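Local coordinates for protein P43 (Trichuris muris, PDB 6QIX) that is the main protein secreted by a whipworm parasite, attaching to matrix and blocking interleukin-13 activity, at residues 108-122 with 155-167. Residues are numbered along the deposited sequence; the frame is centred on the assembly and turned at random.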
ATOM      1  N   ILE A 108      -9.807 -14.879  17.377  1.00 23.07           N
ATOM      2  CA  ILE A 108      -8.601 -14.317  16.760  1.00 23.18           C
ATOM      3  C   ILE A 108      -8.297 -14.989  15.421  1.00 19.92           C
ATOM      4  O   ILE A 108      -8.509 -16.191  15.233  1.00 22.86           O
ATOM      5  CB  ILE A 108      -7.405 -14.407  17.732  1.00 24.45           C
ATOM      6  CG1 ILE A 108      -6.243 -13.532  17.243  1.00 21.19           C
ATOM      7  CG2 ILE A 108      -6.961 -15.833  17.926  1.00 25.47           C
ATOM      8  CD1 ILE A 108      -5.271 -13.081  18.311  1.00 23.32           C
ATOM      9  N   CYS A 109      -7.815 -14.185  14.464  1.00 19.87           N
ATOM     10  CA  CYS A 109      -7.413 -14.698  13.161  1.00 21.27           C
ATOM     11  C   CYS A 109      -6.046 -15.360  13.271  1.00 18.86           C
ATOM     12  O   CYS A 109      -5.096 -14.766  13.788  1.00 20.99           O
ATOM     13  CB  CYS A 109      -7.357 -13.567  12.105  1.00 22.82           C
ATOM     14  SG  CYS A 109      -8.980 -12.855  11.741  1.00 24.69           S
ATOM     15  N   THR A 110      -5.919 -16.544  12.698  1.00 17.98           N
ATOM     16  CA  THR A 110      -4.628 -17.201  12.530  1.00 19.05           C
ATOM     17  C   THR A 110      -4.307 -17.246  11.033  1.00 21.49           C
ATOM     18  O   THR A 110      -5.045 -17.870  10.261  1.00 22.34           O
ATOM     19  CB  THR A 110      -4.643 -18.614  13.105  1.00 22.83           C
ATOM     20  OG1 THR A 110      -4.943 -18.556  14.515  1.00 24.54           O
ATOM     21  CG2 THR A 110      -3.273 -19.248  12.876  1.00 24.57           C
ATOM     22  N   LEU A 111      -3.206 -16.617  10.644  1.00 19.89           N
ATOM     23  CA  LEU A 111      -2.813 -16.443   9.252  1.00 21.26           C
ATOM     24  C   LEU A 111      -1.354 -16.826   9.051  1.00 22.48           C
ATOM     25  O   LEU A 111      -0.549 -16.746   9.980  1.00 22.41           O
ATOM     26  CB  LEU A 111      -3.014 -14.973   8.813  1.00 21.04           C
ATOM     27  CG  LEU A 111      -4.448 -14.500   8.782  1.00 23.08           C
ATOM     28  CD1 LEU A 111      -4.567 -12.985   8.720  1.00 25.29           C
ATOM     29  CD2 LEU A 111      -5.111 -15.159   7.593  1.00 29.65           C
ATOM     30  N   PRO A 112      -0.986 -17.268   7.840  1.00 20.75           N
ATOM     31  CA  PRO A 112       0.427 -17.568   7.573  1.00 21.58           C
ATOM     32  C   PRO A 112       1.272 -16.315   7.482  1.00 22.48           C
ATOM     33  O   PRO A 112       0.790 -15.229   7.117  1.00 20.96           O
ATOM     34  CB  PRO A 112       0.393 -18.289   6.217  1.00 24.40           C
ATOM     35  CG  PRO A 112      -0.785 -17.664   5.516  1.00 25.39           C
ATOM     36  CD  PRO A 112      -1.836 -17.449   6.644  1.00 23.79           C
ATOM     37  N   LYS A 113       2.557 -16.471   7.780  1.00 21.42           N
ATOM     38  CA  LYS A 113       3.504 -15.405   7.469  1.00 23.79           C
ATOM     39  C   LYS A 113       3.605 -15.223   5.964  1.00 24.37           C
ATOM     40  O   LYS A 113       3.597 -16.199   5.223  1.00 27.09           O
ATOM     41  CB  LYS A 113       4.877 -15.720   8.042  1.00 25.76           C
ATOM     42  CG  LYS A 113       4.841 -15.791   9.566  1.00 26.85           C
ATOM     43  CD  LYS A 113       6.015 -16.555  10.145  1.00 32.06           C
ATOM     44  CE  LYS A 113       7.312 -15.860   9.839  1.00 34.47           C
ATOM     45  NZ  LYS A 113       8.339 -16.242  10.819  1.00 37.64           N
ATOM     46  N   LEU A 114       3.718 -13.951   5.509  1.00 23.46           N
ATOM     47  CA  LEU A 114       3.879 -13.645   4.076  1.00 23.57           C
ATOM     48  C   LEU A 114       5.355 -13.630   3.696  1.00 25.18           C
ATOM     49  O   LEU A 114       6.190 -13.137   4.469  1.00 27.79           O
ATOM     50  CB  LEU A 114       3.250 -12.279   3.737  1.00 24.46           C
ATOM     51  CG  LEU A 114       1.796 -12.153   4.185  1.00 25.35           C
ATOM     52  CD1 LEU A 114       1.254 -10.729   4.024  1.00 28.84           C
ATOM     53  CD2 LEU A 114       0.967 -13.170   3.438  1.00 27.72           C
ATOM     54  N   PRO A 115       5.700 -14.114   2.494  1.00 27.59           N
ATOM     55  CA  PRO A 115       7.099 -14.045   2.041  1.00 27.98           C
ATOM     56  C   PRO A 115       7.653 -12.630   2.168  1.00 30.04           C
ATOM     57  O   PRO A 115       7.036 -11.665   1.714  1.00 27.65           O
ATOM     58  CB  PRO A 115       7.033 -14.504   0.571  1.00 31.13           C
ATOM     59  CG  PRO A 115       5.766 -15.338   0.476  1.00 32.41           C
ATOM     60  CD  PRO A 115       4.810 -14.810   1.557  1.00 31.00           C
ATOM     61  N   HIS A 116       8.793 -12.508   2.859  1.00 29.46           N
ATOM     62  CA  HIS A 116       9.522 -11.243   2.953  1.00 29.86           C
ATOM     63  C   HIS A 116       8.874 -10.229   3.869  1.00 28.57           C
ATOM     64  O   HIS A 116       9.577  -9.409   4.469  1.00 27.99           O
ATOM     65  CB  HIS A 116       9.680 -10.605   1.564  1.00 28.81           C
ATOM     66  CG  HIS A 116      10.271 -11.541   0.564  1.00 31.09           C
ATOM     67  ND1 HIS A 116      11.550 -12.027   0.679  1.00 30.71           N
ATOM     68  CD2 HIS A 116       9.746 -12.114  -0.538  1.00 33.30           C
ATOM     69  CE1 HIS A 116      11.790 -12.872  -0.305  1.00 31.72           C
ATOM     70  NE2 HIS A 116      10.709 -12.947  -1.058  1.00 34.33           N
ATOM     71  N   LEU A 117       7.544 -10.213   3.927  1.00 29.44           N
ATOM     72  CA  LEU A 117       6.831  -9.202   4.714  1.00 26.56           C
ATOM     73  C   LEU A 117       6.451  -9.700   6.111  1.00 24.55           C
ATOM     74  O   LEU A 117       6.096  -8.886   6.993  1.00 24.65           O
ATOM     75  CB  LEU A 117       5.571  -8.760   3.956  1.00 28.21           C
ATOM     76  CG  LEU A 117       5.666  -7.573   3.002  1.00 30.97           C
ATOM     77  CD1 LEU A 117       6.832  -7.576   2.085  1.00 34.71           C
ATOM     78  CD2 LEU A 117       4.330  -7.472   2.183  1.00 33.54           C
ATOM     79  N   GLY A 118       6.483 -11.009   6.334  1.00 25.86           N
ATOM     80  CA  GLY A 118       6.136 -11.512   7.657  1.00 25.28           C
ATOM     81  C   GLY A 118       4.668 -11.276   7.939  1.00 23.67           C
ATOM     82  O   GLY A 118       3.812 -11.527   7.088  1.00 24.19           O
ATOM     83  N   CYS A 119       4.337 -10.749   9.118  1.00 24.17           N
ATOM     84  CA  CYS A 119       2.929 -10.511   9.426  1.00 21.06           C
ATOM     85  C   CYS A 119       2.556  -9.145   8.853  1.00 20.25           C
ATOM     86  O   CYS A 119       2.407  -8.135   9.555  1.00 23.54           O
ATOM     87  CB  CYS A 119       2.682 -10.649  10.929  1.00 22.25           C
ATOM     88  SG  CYS A 119       3.041 -12.391  11.479  1.00 25.22           S
ATOM     89  N   GLY A 120       2.393  -9.122   7.537  1.00 18.97           N
ATOM     90  CA  GLY A 120       2.271  -7.867   6.819  1.00 19.71           C
ATOM     91  C   GLY A 120       0.860  -7.463   6.444  1.00 18.70           C
ATOM     92  O   GLY A 120       0.685  -6.563   5.620  1.00 17.06           O
ATOM     93  N   TYR A 121      -0.157  -8.076   7.056  1.00 18.18           N
ATOM     94  CA  TYR A 121      -1.530  -7.853   6.606  1.00 17.71           C
ATOM     95  C   TYR A 121      -2.003  -6.413   6.763  1.00 18.07           C
ATOM     96  O   TYR A 121      -2.947  -5.999   6.075  1.00 18.55           O
ATOM     97  CB  TYR A 121      -2.441  -8.795   7.366  1.00 17.15           C
ATOM     98  CG  TYR A 121      -2.113 -10.224   7.018  1.00 16.97           C
ATOM     99  CD1 TYR A 121      -2.655 -10.790   5.881  1.00 19.98           C
ATOM    100  CD2 TYR A 121      -1.225 -10.971   7.763  1.00 18.32           C
ATOM    101  CE1 TYR A 121      -2.390 -12.053   5.511  1.00 22.14           C
ATOM    102  CE2 TYR A 121      -0.942 -12.314   7.409  1.00 18.06           C
ATOM    103  CZ  TYR A 121      -1.531 -12.840   6.280  1.00 21.87           C
ATOM    104  OH  TYR A 121      -1.271 -14.115   5.870  1.00 24.04           O
ATOM    105  N   ALA A 122      -1.368  -5.633   7.617  1.00 15.55           N
ATOM    106  CA  ALA A 122      -1.795  -4.244   7.780  1.00 16.96           C
ATOM    107  C   ALA A 122      -1.368  -3.326   6.652  1.00 16.20           C
ATOM    108  O   ALA A 122      -1.966  -2.244   6.498  1.00 18.87           O
ATOM    109  CB  ALA A 122      -1.252  -3.646   9.079  1.00 21.73           C
ATOM    110  N   LYS A 155      -5.830  -4.012  10.219  1.00 17.43           N
ATOM    111  CA  LYS A 155      -5.305  -5.218  10.853  1.00 18.37           C
ATOM    112  C   LYS A 155      -4.176  -4.893  11.828  1.00 16.53           C
ATOM    113  O   LYS A 155      -3.393  -3.952  11.620  1.00 17.90           O
ATOM    114  CB  LYS A 155      -4.809  -6.223   9.800  1.00 20.20           C
ATOM    115  CG  LYS A 155      -5.891  -7.063   9.153  1.00 23.63           C
ATOM    116  CD  LYS A 155      -6.691  -6.149   8.255  1.00 28.15           C
ATOM    117  CE  LYS A 155      -7.551  -6.867   7.266  1.00 36.66           C
ATOM    118  NZ  LYS A 155      -8.712  -5.992   6.790  1.00 40.92           N
ATOM    119  N   HIS A 156      -4.146  -5.652  12.924  1.00 16.22           N
ATOM    120  CA  HIS A 156      -3.146  -5.584  13.992  1.00 15.71           C
ATOM    121  C   HIS A 156      -2.694  -7.019  14.254  1.00 15.49           C
ATOM    122  O   HIS A 156      -3.471  -7.830  14.767  1.00 16.76           O
ATOM    123  CB  HIS A 156      -3.723  -4.951  15.256  1.00 15.00           C
ATOM    124  CG  HIS A 156      -4.397  -3.611  15.015  1.00 14.87           C
ATOM    125  ND1 HIS A 156      -3.716  -2.501  14.549  1.00 17.63           N
ATOM    126  CD2 HIS A 156      -5.683  -3.219  15.166  1.00 15.85           C
ATOM    127  CE1 HIS A 156      -4.552  -1.481  14.446  1.00 18.02           C
ATOM    128  NE2 HIS A 156      -5.753  -1.891  14.817  1.00 16.39           N
ATOM    129  N   CYS A 157      -1.451  -7.328  13.894  1.00 14.70           N
ATOM    130  CA  CYS A 157      -0.945  -8.697  13.925  1.00 17.64           C
ATOM    131  C   CYS A 157       0.286  -8.812  14.792  1.00 16.73           C
ATOM    132  O   CYS A 157       1.140  -7.921  14.788  1.00 18.77           O
ATOM    133  CB  CYS A 157      -0.570  -9.210  12.524  1.00 23.16           C
ATOM    134  SG  CYS A 157      -1.876  -9.141  11.310  1.00 25.24           S
ATOM    135  N   ILE A 158       0.393  -9.935  15.513  1.00 17.56           N
ATOM    136  CA  ILE A 158       1.632 -10.324  16.176  1.00 16.06           C
ATOM    137  C   ILE A 158       2.001 -11.704  15.656  1.00 16.97           C
ATOM    138  O   ILE A 158       1.157 -12.461  15.181  1.00 17.28           O
ATOM    139  CB  ILE A 158       1.530 -10.331  17.718  1.00 17.45           C
ATOM    140  CG1 ILE A 158       0.531 -11.400  18.169  1.00 19.78           C
ATOM    141  CG2 ILE A 158       1.088  -8.968  18.192  1.00 17.57           C
ATOM    142  CD1 ILE A 158       0.465 -11.607  19.681  1.00 24.60           C
ATOM    143  N   GLU A 159       3.272 -12.029  15.753  1.00 16.43           N
ATOM    144  CA  GLU A 159       3.769 -13.349  15.359  1.00 16.40           C
ATOM    145  C   GLU A 159       3.844 -14.269  16.571  1.00 18.55           C
ATOM    146  O   GLU A 159       4.376 -13.882  17.603  1.00 21.32           O
ATOM    147  CB  GLU A 159       5.143 -13.201  14.719  1.00 20.31           C
ATOM    148  CG  GLU A 159       5.676 -14.505  14.121  1.00 28.32           C
ATOM    149  CD  GLU A 159       7.059 -14.357  13.522  1.00 32.98           C
ATOM    150  OE1 GLU A 159       7.376 -13.243  13.042  1.00 35.11           O
ATOM    151  OE2 GLU A 159       7.812 -15.370  13.532  1.00 33.40           O
ATOM    152  N   LYS A 160       3.298 -15.478  16.446  1.00 21.99           N
ATOM    153  CA  LYS A 160       3.386 -16.490  17.492  1.00 22.57           C
ATOM    154  C   LYS A 160       3.672 -17.840  16.834  1.00 24.64           C
ATOM    155  O   LYS A 160       2.883 -18.300  16.005  1.00 25.11           O
ATOM    156  CB  LYS A 160       2.093 -16.584  18.281  1.00 23.96           C
ATOM    157  CG  LYS A 160       1.762 -15.339  19.133  1.00 33.43           C
ATOM    158  CD  LYS A 160       2.877 -14.965  20.115  1.00 39.11           C
ATOM    159  CE  LYS A 160       2.350 -14.720  21.500  1.00 45.26           C
ATOM    160  NZ  LYS A 160       3.440 -14.571  22.511  1.00 46.59           N
ATOM    161  N   ASP A 161       4.808 -18.422  17.201  1.00 25.20           N
ATOM    162  CA  ASP A 161       5.241 -19.765  16.827  1.00 27.18           C
ATOM    163  C   ASP A 161       5.063 -20.026  15.332  1.00 27.22           C
ATOM    164  O   ASP A 161       4.505 -21.035  14.918  1.00 29.68           O
ATOM    165  CB  ASP A 161       4.526 -20.826  17.667  1.00 27.52           C
ATOM    166  CG  ASP A 161       5.183 -22.201  17.537  1.00 29.84           C
ATOM    167  OD1 ASP A 161       6.416 -22.256  17.346  1.00 28.50           O
ATOM    168  OD2 ASP A 161       4.461 -23.215  17.623  1.00 32.41           O
ATOM    169  N   GLY A 162       5.561 -19.100  14.522  1.00 26.87           N
ATOM    170  CA  GLY A 162       5.631 -19.253  13.076  1.00 25.49           C
ATOM    171  C   GLY A 162       4.367 -18.913  12.334  1.00 25.90           C
ATOM    172  O   GLY A 162       4.278 -19.169  11.118  1.00 26.95           O
ATOM    173  N   MET A 163       3.383 -18.343  13.026  1.00 25.37           N
ATOM    174  CA  MET A 163       2.122 -17.941  12.440  1.00 24.94           C
ATOM    175  C   MET A 163       1.833 -16.500  12.864  1.00 22.46           C
ATOM    176  O   MET A 163       2.473 -15.964  13.770  1.00 23.58           O
ATOM    177  CB  MET A 163       1.002 -18.893  12.889  1.00 27.28           C
ATOM    178  CG  MET A 163       1.192 -20.365  12.468  1.00 30.73           C
ATOM    179  SD  MET A 163       1.161 -20.540  10.684  1.00 34.52           S
ATOM    180  CE  MET A 163      -0.531 -20.147  10.259  1.00 36.04           C
ATOM    181  N   CYS A 164       0.858 -15.886  12.195  1.00 21.11           N
ATOM    182  CA  CYS A 164       0.400 -14.546  12.534  1.00 18.94           C
ATOM    183  C   CYS A 164      -0.946 -14.618  13.230  1.00 20.13           C
ATOM    184  O   CYS A 164      -1.846 -15.337  12.782  1.00 22.58           O
ATOM    185  CB  CYS A 164       0.290 -13.664  11.288  1.00 22.18           C
ATOM    186  SG  CYS A 164       1.846 -13.611  10.344  1.00 23.23           S
ATOM    187  N   LYS A 165      -1.080 -13.865  14.326  1.00 18.13           N
ATOM    188  CA  LYS A 165      -2.331 -13.748  15.078  1.00 17.29           C
ATOM    189  C   LYS A 165      -2.821 -12.319  14.945  1.00 16.95           C
ATOM    190  O   LYS A 165      -2.087 -11.387  15.300  1.00 17.02           O
ATOM    191  CB  LYS A 165      -2.141 -14.095  16.563  1.00 17.11           C
ATOM    192  CG  LYS A 165      -1.519 -15.509  16.775  1.00 19.76           C
ATOM    193  CD  LYS A 165      -2.499 -16.585  16.305  1.00 23.00           C
ATOM    194  CE  LYS A 165      -1.879 -17.944  16.542  1.00 26.31           C
ATOM    195  NZ  LYS A 165      -2.870 -19.051  16.478  1.00 28.95           N
ATOM    196  N   CYS A 166      -4.030 -12.144  14.400  1.00 17.47           N
ATOM    197  CA  CYS A 166      -4.480 -10.809  13.972  1.00 18.12           C
ATOM    198  C   CYS A 166      -5.889 -10.496  14.440  1.00 16.45           C
ATOM    199  O   CYS A 166      -6.754 -11.375  14.451  1.00 16.00           O
ATOM    200  CB  CYS A 166      -4.468 -10.665  12.475  1.00 20.84           C
ATOM    201  SG  CYS A 166      -2.855 -10.982  11.660  1.00 27.13           S
ATOM    202  N   CYS A 167      -6.118  -9.223  14.787  1.00 16.59           N
ATOM    203  CA  CYS A 167      -7.404  -8.670  15.167  1.00 17.51           C
ATOM    204  C   CYS A 167      -7.500  -7.325  14.442  1.00 16.71           C
ATOM    205  O   CYS A 167      -6.473  -6.758  14.081  1.00 19.18           O
ATOM    206  CB  CYS A 167      -7.514  -8.452  16.696  1.00 17.33           C
ATOM    207  SG  CYS A 167      -7.170  -9.837  17.714  1.00 22.28           S
TER
HETATM  208  O   HOH W   1       3.594 -19.030   8.540  1.00 25.41           O
HETATM  209  O   HOH W   2      -5.052  -3.021   7.565  1.00 31.26           O
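Cys109 and Leu111 pair with Cys166 and Cys164 through two antiparallel hydrogen-bonded pairs, which add strand 109-112 to the edge of the beta hairpin 155-167 and complete a small three-stranded sheet with the hairpin's second strand in the middle. The hairpin turns through a type I' turn from Lys160 to Met163. Leu111 N to Cys164 O and Cys164 N to Leu111 O both measure 2.8 Å, and the first is nearly straight, with an N-H...O angle of 167°.

The sheet face carrying Cys109, Leu111, Cys164 and Cys166 is rich in sulfur. Cys164 SG is bonded to Cys119 SG, tying the hairpin to the chain that returns after strand 109-112, while Cys157 and Cys166 cross-link the two hairpin strands. Tyr121 packs against this group: Leu111 CD1 covers the centre of one ring face, Leu114 CD1 the other, and Cys164 SG lies at the edge. The two leucine methyls hold the ring's rotation, and its tip is held by Tyr121 OH donating to a lone pair of Pro112 O, 2.7 Å away and in the carbonyl plane. Leu111 CD1 also reaches Cys166 SG at 3.9 Å.

From CB the chain of Lys113 runs out along the hairpin; CG rests 3.8 Å from Cys164 SG, CD passes 3.3 Å from Gly162 O at the turn, and a bend at chi3 (64°) swings CE toward the Glu159 carboxylate, where NZ forms a salt bridge. NZ meets OE2 from above the carboxylate plane; Glu159 OE1 has a long, weak ion pair with Lys309 of helix 292-310. A water accepts from Lys113 N and donates to Gly162 O, a second link between the lysine and the turn.

On the other sheet face Lys165 runs alongside Thr110, pointing the same way, and its NZ donates to Thr110 OG1 at 2.9 Å.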